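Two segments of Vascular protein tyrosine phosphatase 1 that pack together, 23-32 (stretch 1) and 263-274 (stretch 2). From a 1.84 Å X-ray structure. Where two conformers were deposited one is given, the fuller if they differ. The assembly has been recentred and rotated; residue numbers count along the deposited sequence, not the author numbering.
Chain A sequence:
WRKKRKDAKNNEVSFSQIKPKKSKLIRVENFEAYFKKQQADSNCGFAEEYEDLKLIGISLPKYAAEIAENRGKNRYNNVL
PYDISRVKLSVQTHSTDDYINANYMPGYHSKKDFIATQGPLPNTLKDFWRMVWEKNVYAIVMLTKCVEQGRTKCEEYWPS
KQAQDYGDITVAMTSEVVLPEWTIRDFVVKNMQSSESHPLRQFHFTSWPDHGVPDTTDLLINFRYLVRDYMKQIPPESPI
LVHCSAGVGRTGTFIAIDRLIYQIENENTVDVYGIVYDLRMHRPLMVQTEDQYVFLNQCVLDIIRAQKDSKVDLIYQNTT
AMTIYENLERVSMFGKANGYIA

Stretch 1 (23-32) SKLIRVENFE
Stretch 2 (263-274) QIENENTVDVYG

Stretch 1 runs as a loop at Lys24 and Leu25, a two-residue strand at Ile26 and Arg27, then, past Val28 (-56/-36), a helix that includes Phe31 and Glu32 and continues beyond. Stretch 2 leaves a helix through Asn268, whose positive phi (58/32) turns the chain into a strand at Thr269 and Val270; Asp271 (-145/82) then caps the helix starting at Val272. The short strands are antiparallel. Ile26 and Val270 form the hydrogen-bonded pair, CA to CA 5.2 Å, with Ile26 N to Val270 O and Val270 N to Ile26 O both 2.7 Å. Arg27 and Thr269 form the non-hydrogen-bonded pair, their CA atoms about 4.1 Å apart. A third bond, Val28 N to Asn268 O at 2.8 Å, is nearly straight (176°) and continues the ladder one step past the Arg27-Thr269 pair.

Alternation sorts the side chains: Ile26 (m, m) and Val270 (m) share one face of the sheet, Arg27 and Thr269 (p) the other. On the first face Val270 CG2 lies 4.2 Å from Ile26 CB and 3.4 Å from Phe31 CD1, with Phe31 at t, chi2 83°. Val28 (m) extends this apolar patch, its CG1 4.0 Å from Ile264 CG1 and 4.3 Å from Val270 CG1. Arg27 (m, t, p) instead turns to its own stretch, its NE making a salt bridge with Glu29 OE2 at 3.0 Å.

At the far end Asp271 (t) accepts from Gly274 N at OD1, 2.8 Å, a capping bond; glycine suits the spot, since an ideal CB on Gly274 would lie 2.4 Å from Asp271 OD2. Asp271 N donates to Gln263 OE1 at 2.9 Å. Lys24 (m, m, t, m) reaches over one face of the Tyr273 ring (t, chi2 92°), where a cation meets the pi cloud: NZ is 4.2 Å from the ring centroid, 4° off the normal, and CE is 3.8 Å from the same centroid.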

# COMPACT_ATOMS: atom_id res chain seq x y z
N SER A 23 23.42 9.78 7.19
CA SER A 23 23.15 11.10 6.64
C SER A 23 22.22 11.00 5.44
O SER A 23 22.39 11.71 4.45
CB SER A 23 24.45 11.80 6.24
N LYS A 24 21.23 10.12 5.52
CA LYS A 24 20.19 10.08 4.49
C LYS A 24 19.06 11.04 4.87
O LYS A 24 18.12 11.27 4.10
CB LYS A 24 19.66 8.65 4.32
CG LYS A 24 20.65 7.71 3.64
CD LYS A 24 20.99 8.17 2.24
CE LYS A 24 21.58 7.04 1.40
NZ LYS A 24 22.71 6.34 2.09
N LEU A 25 19.16 11.61 6.07
CA LEU A 25 18.19 12.59 6.53
C LEU A 25 18.47 13.91 5.86
O LEU A 25 19.53 14.49 6.06
CB LEU A 25 18.31 12.79 8.03
CG LEU A 25 17.44 11.99 8.97
CD1 LEU A 25 17.88 12.30 10.40
CD2 LEU A 25 15.97 12.34 8.76
N ILE A 26 17.52 14.41 5.09
CA ILE A 26 17.69 15.69 4.44
C ILE A 26 16.71 16.69 5.03
O ILE A 26 15.50 16.45 5.05
CB ILE A 26 17.47 15.58 2.93
CG1 ILE A 26 18.35 14.46 2.35
CG2 ILE A 26 17.74 16.91 2.24
CD1 ILE A 26 19.84 14.73 2.47
N ARG A 27 17.22 17.80 5.53
CA ARG A 27 16.32 18.83 6.02
C ARG A 27 15.57 19.39 4.82
O ARG A 27 16.15 19.51 3.73
CB ARG A 27 17.12 19.91 6.75
CG ARG A 27 17.78 19.39 8.03
CD ARG A 27 18.66 20.44 8.70
NE ARG A 27 17.95 21.71 8.88
CZ ARG A 27 17.14 21.99 9.89
NH1 ARG A 27 16.91 21.08 10.84
NH2 ARG A 27 16.55 23.17 9.96
N VAL A 28 14.30 19.73 4.99
CA VAL A 28 13.55 20.27 3.86
C VAL A 28 14.25 21.50 3.27
O VAL A 28 14.24 21.67 2.06
CB VAL A 28 12.06 20.59 4.19
CG1 VAL A 28 11.32 19.31 4.62
CG2 VAL A 28 11.97 21.68 5.23
N GLU A 29 14.86 22.32 4.13
CA GLU A 29 15.59 23.52 3.68
C GLU A 29 16.73 23.17 2.73
O GLU A 29 17.23 24.02 2.00
CB GLU A 29 16.12 24.34 4.87
CG GLU A 29 17.15 23.64 5.79
CD GLU A 29 18.07 24.63 6.52
OE1 GLU A 29 18.10 25.81 6.11
OE2 GLU A 29 18.77 24.25 7.49
N ASN A 30 17.15 21.91 2.75
CA ASN A 30 18.25 21.48 1.89
C ASN A 30 17.78 20.51 0.83
O ASN A 30 18.57 20.05 -0.00
CB ASN A 30 19.34 20.82 2.74
CG ASN A 30 19.90 21.76 3.77
OD1 ASN A 30 20.05 22.95 3.52
ND2 ASN A 30 20.23 21.23 4.94
N PHE A 31 16.49 20.18 0.84
CA PHE A 31 16.04 19.12 -0.06
C PHE A 31 16.14 19.47 -1.54
O PHE A 31 16.52 18.63 -2.34
CB PHE A 31 14.64 18.61 0.25
CG PHE A 31 14.29 17.38 -0.52
CD1 PHE A 31 14.70 16.13 -0.09
CD2 PHE A 31 13.62 17.48 -1.73
CE1 PHE A 31 14.41 15.00 -0.82
CE2 PHE A 31 13.32 16.36 -2.46
CZ PHE A 31 13.71 15.11 -2.00
N GLU A 32 15.80 20.69 -1.91
CA GLU A 32 15.83 21.00 -3.34
C GLU A 32 17.23 20.86 -3.92
O GLU A 32 17.40 20.33 -5.02
CB GLU A 32 15.23 22.37 -3.65
CG GLU A 32 15.25 22.67 -5.15
CD GLU A 32 14.09 23.51 -5.62
OE1 GLU A 32 13.16 23.77 -4.82
OE2 GLU A 32 14.10 23.91 -6.80
N GLN A 263 6.66 13.23 7.94
CA GLN A 263 8.04 13.57 8.25
C GLN A 263 8.27 15.06 7.99
O GLN A 263 8.82 15.79 8.81
CB GLN A 263 8.94 12.77 7.31
CG GLN A 263 10.08 12.01 7.95
CD GLN A 263 10.68 10.99 6.99
OE1 GLN A 263 10.89 11.27 5.81
NE2 GLN A 263 10.95 9.79 7.50
N ILE A 264 7.88 15.48 6.79
CA ILE A 264 8.02 16.88 6.38
C ILE A 264 7.24 17.77 7.34
O ILE A 264 7.75 18.76 7.85
CB ILE A 264 7.46 17.09 4.95
CG1 ILE A 264 8.44 16.56 3.91
CG2 ILE A 264 7.17 18.58 4.70
CD1 ILE A 264 7.82 16.43 2.53
N GLU A 265 5.99 17.40 7.59
CA GLU A 265 5.11 18.21 8.42
C GLU A 265 5.60 18.28 9.86
O GLU A 265 5.59 19.33 10.47
CB GLU A 265 3.69 17.64 8.38
CG GLU A 265 3.01 17.93 7.06
CD GLU A 265 1.64 17.30 6.93
OE1 GLU A 265 1.27 16.46 7.79
OE2 GLU A 265 0.95 17.65 5.96
N ASN A 266 6.06 17.14 10.38
CA ASN A 266 6.40 17.05 11.78
C ASN A 266 7.85 17.34 12.12
O ASN A 266 8.15 17.71 13.25
CB ASN A 266 6.02 15.68 12.31
CG ASN A 266 4.52 15.48 12.34
OD1 ASN A 266 3.77 16.38 12.73
ND2 ASN A 266 4.07 14.31 11.90
N GLU A 267 8.74 17.15 11.16
CA GLU A 267 10.16 17.23 11.46
C GLU A 267 10.93 18.10 10.49
O GLU A 267 12.10 18.35 10.70
CB GLU A 267 10.77 15.83 11.49
CG GLU A 267 9.97 14.85 12.32
CD GLU A 267 10.57 13.46 12.26
OE1 GLU A 267 9.81 12.48 12.10
OE2 GLU A 267 11.80 13.35 12.37
N ASN A 268 10.27 18.54 9.42
CA ASN A 268 10.94 19.36 8.42
C ASN A 268 12.14 18.67 7.83
O ASN A 268 13.09 19.31 7.43
CB ASN A 268 11.38 20.69 9.01
CG ASN A 268 10.22 21.47 9.52
OD1 ASN A 268 9.29 21.77 8.78
ND2 ASN A 268 10.23 21.76 10.81
N THR A 269 12.06 17.35 7.75
CA THR A 269 13.17 16.58 7.24
C THR A 269 12.57 15.47 6.42
O THR A 269 11.40 15.14 6.58
CB THR A 269 13.98 15.92 8.36
OG1 THR A 269 13.15 14.92 8.98
CG2 THR A 269 14.40 16.95 9.38
N VAL A 270 13.37 14.88 5.55
CA VAL A 270 12.89 13.72 4.85
C VAL A 270 13.98 12.69 4.84
O VAL A 270 15.17 13.00 4.87
CB VAL A 270 12.40 14.03 3.41
CG1 VAL A 270 11.46 15.23 3.41
CG2 VAL A 270 13.55 14.26 2.49
N ASP A 271 13.55 11.45 4.80
CA ASP A 271 14.48 10.36 4.65
C ASP A 271 13.76 9.33 3.82
O ASP A 271 13.18 8.37 4.33
CB ASP A 271 14.89 9.80 6.01
CG ASP A 271 16.04 8.82 5.90
OD1 ASP A 271 16.45 8.52 4.75
OD2 ASP A 271 16.52 8.37 6.94
N VAL A 272 13.80 9.54 2.51
CA VAL A 272 13.11 8.66 1.60
C VAL A 272 13.81 7.32 1.68
O VAL A 272 13.19 6.27 1.71
CB VAL A 272 13.19 9.19 0.18
CG1 VAL A 272 12.54 8.21 -0.81
CG2 VAL A 272 12.54 10.57 0.11
N TYR A 273 15.14 7.37 1.69
CA TYR A 273 15.94 6.17 1.74
C TYR A 273 15.55 5.35 2.97
O TYR A 273 15.30 4.15 2.86
CB TYR A 273 17.42 6.52 1.78
CG TYR A 273 18.30 5.30 1.77
CD1 TYR A 273 18.77 4.77 0.57
CD2 TYR A 273 18.64 4.66 2.95
CE1 TYR A 273 19.57 3.66 0.55
CE2 TYR A 273 19.45 3.54 2.94
CZ TYR A 273 19.90 3.04 1.74
OH TYR A 273 20.70 1.93 1.72
N GLY A 274 15.48 6.00 4.12
CA GLY A 274 15.15 5.34 5.37
C GLY A 274 13.76 4.75 5.34
O GLY A 274 13.51 3.66 5.86
O HOH W 1 17.44 9.86 1.62